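Side-chain contact in putative uncharacterized protein (Chaetomium thermophilum, PDB 5IJP), which binds inositol hexakisphosphate through the SPX domain of Vtc4, and probably senses cellular phosphate status by it: residues 85-88 and 89-92. Residues are numbered along the deposited sequence; the frame is centred on the assembly and turned at random.
Sequences AVSE and REVQ
Glu88 and Gln92 sit one helical turn apart, and their backbones and side chains both meet. Gln92 N donates to Glu88 O at 3.0 Å, with an N-H...O angle of 154°. The same carbonyl oxygen is overhung by the base of the glutamine chain, Gln92 CG lying 3.3 Å from Glu88 O. Farther out the two chains cross at a slant, with carboxylate and amide planes nearly perpendicular, 84° apart. Gln92 NE2 comes within 3.4 Å of Glu88 OE2 and 3.5 Å of Glu88 CG, so the amide nitrogen lies beside the aliphatic stem as well as the acid. The other carboxylate oxygen, Glu88 OE1, forms a salt bridge with Arg180 on helix 171-190. A leucine in place of Glu88 would probably leave Arg180 without this countercharge and the Gln92 amide without its carboxylate neighbour.

Val91 N donates to Ser87 O at 3.0 Å, and Val91 CG2 rests against that same carbonyl oxygen. The two bonds before these, Arg89 N to Ala85 O and Glu90 N to Val86 O, are weak, the latter 3.4 Å long. Ser87 OG lies beside its own backbone N (chi1 -62°), which lets it reach back along the helix to hydrogen-bond Arg83 O, while the Glu90 side chain runs past Val86 O.

All this belongs to the long helix 52-97 of the SPX helical bundle, well away from the inositol hexakisphosphate pocket. Ser87 and Glu90 pack on helix 110-151, touching Leu120 and Ile123, and Leu116, respectively. Val91 reaches Leu116 too, but also Leu184, Leu187 and Val188 of helix 171-190, where the Glu88-Arg180 salt bridge adds a polar tie to the hydrophobic seam.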
ATOM      1  N   ALA A  85      15.598 -13.469  -2.565  1.00 78.30           N
ATOM      2  CA  ALA A  85      16.061 -14.670  -3.267  1.00 79.71           C
ATOM      3  C   ALA A  85      17.555 -14.639  -3.612  1.00 84.83           C
ATOM      4  O   ALA A  85      18.230 -15.657  -3.443  1.00 85.58           O
ATOM      5  CB  ALA A  85      15.235 -14.895  -4.524  1.00 80.95           C
ATOM      6  N   VAL A  86      18.070 -13.480  -4.077  1.00 81.43           N
ATOM      7  CA  VAL A  86      19.490 -13.324  -4.425  1.00 82.55           C
ATOM      8  C   VAL A  86      20.365 -13.218  -3.167  1.00 86.51           C
ATOM      9  O   VAL A  86      21.486 -13.724  -3.172  1.00 87.40           O
ATOM     10  CB  VAL A  86      19.794 -12.199  -5.456  1.00 86.86           C
ATOM     11  CG1 VAL A  86      19.233 -12.543  -6.833  1.00 87.74           C
ATOM     12  CG2 VAL A  86      19.301 -10.830  -4.989  1.00 85.23           C
ATOM     13  N   SER A  87      19.846 -12.585  -2.094  1.00 82.00           N
ATOM     14  CA  SER A  87      20.557 -12.430  -0.822  1.00 81.99           C
ATOM     15  C   SER A  87      20.597 -13.739  -0.034  1.00 86.94           C
ATOM     16  O   SER A  87      21.590 -14.001   0.644  1.00 87.40           O
ATOM     17  CB  SER A  87      19.932 -11.322   0.019  1.00 84.14           C
ATOM     18  OG  SER A  87      20.021 -10.069  -0.639  1.00 92.15           O
ATOM     19  N   GLU A  88      19.524 -14.560  -0.131  1.00 83.69           N
ATOM     20  CA  GLU A  88      19.393 -15.862   0.534  1.00 84.64           C
ATOM     21  C   GLU A  88      20.467 -16.827   0.028  1.00 90.61           C
ATOM     22  O   GLU A  88      21.050 -17.553   0.833  1.00 91.19           O
ATOM     23  CB  GLU A  88      17.988 -16.451   0.314  1.00 85.80           C
ATOM     24  CG  GLU A  88      17.585 -17.498   1.339  1.00 97.47           C
ATOM     25  CD  GLU A  88      16.184 -18.065   1.198  1.00118.39           C
ATOM     26  OE1 GLU A  88      15.251 -17.296   0.871  1.00111.32           O
ATOM     27  OE2 GLU A  88      16.014 -19.278   1.461  1.00114.06           O
ATOM     28  N   ARG A  89      20.738 -16.808  -1.297  1.00 87.99           N
ATOM     29  CA  ARG A  89      21.766 -17.620  -1.952  1.00 89.78           C
ATOM     30  C   ARG A  89      23.153 -17.170  -1.468  1.00 94.36           C
ATOM     31  O   ARG A  89      23.987 -18.019  -1.151  1.00 95.43           O
ATOM     32  CB  ARG A  89      21.649 -17.504  -3.487  1.00 90.79           C
ATOM     33  CG  ARG A  89      22.620 -18.391  -4.264  1.00103.87           C
ATOM     34  CD  ARG A  89      22.563 -18.124  -5.755  1.00115.26           C
ATOM     35  NE  ARG A  89      23.795 -18.538  -6.431  1.00126.20           N
ATOM     36  CZ  ARG A  89      24.007 -19.746  -6.948  1.00143.29           C
ATOM     37  NH1 ARG A  89      23.070 -20.683  -6.870  1.00131.23           N
ATOM     38  NH2 ARG A  89      25.159 -20.026  -7.542  1.00132.79           N
ATOM     39  N   GLU A  90      23.372 -15.838  -1.380  1.00 90.15           N
ATOM     40  CA  GLU A  90      24.616 -15.210  -0.922  1.00 90.58           C
ATOM     41  C   GLU A  90      24.958 -15.588   0.521  1.00 94.91           C
ATOM     42  O   GLU A  90      26.131 -15.788   0.827  1.00 95.64           O
ATOM     43  CB  GLU A  90      24.548 -13.682  -1.070  1.00 90.98           C
ATOM     44  CG  GLU A  90      24.739 -13.183  -2.493  1.00102.02           C
ATOM     45  CD  GLU A  90      24.660 -11.677  -2.655  1.00121.87           C
ATOM     46  OE1 GLU A  90      23.600 -11.093  -2.331  1.00114.35           O
ATOM     47  OE2 GLU A  90      25.650 -11.083  -3.141  1.00117.37           O
ATOM     48  N   VAL A  91      23.937 -15.689   1.400  1.00 90.79           N
ATOM     49  CA  VAL A  91      24.101 -16.073   2.807  1.00 91.28           C
ATOM     50  C   VAL A  91      24.386 -17.585   2.885  1.00 97.08           C
ATOM     51  O   VAL A  91      25.265 -17.997   3.646  1.00 97.86           O
ATOM     52  CB  VAL A  91      22.893 -15.630   3.691  1.00 94.03           C
ATOM     53  CG1 VAL A  91      22.992 -16.181   5.114  1.00 94.96           C
ATOM     54  CG2 VAL A  91      22.765 -14.110   3.727  1.00 92.63           C
ATOM     55  N   GLN A  92      23.666 -18.391   2.071  1.00 94.21           N
ATOM     56  CA  GLN A  92      23.800 -19.849   1.992  1.00 95.96           C
ATOM     57  C   GLN A  92      25.218 -20.308   1.643  1.00101.97           C
ATOM     58  O   GLN A  92      25.746 -21.189   2.324  1.00103.03           O
ATOM     59  CB  GLN A  92      22.766 -20.450   1.028  1.00 97.32           C
ATOM     60  CG  GLN A  92      21.429 -20.764   1.701  1.00112.13           C
ATOM     61  CD  GLN A  92      20.275 -20.942   0.737  1.00130.65           C
ATOM     62  OE1 GLN A  92      20.435 -21.339  -0.424  1.00127.02           O
ATOM     63  NE2 GLN A  92      19.068 -20.681   1.219  1.00121.45           N
TER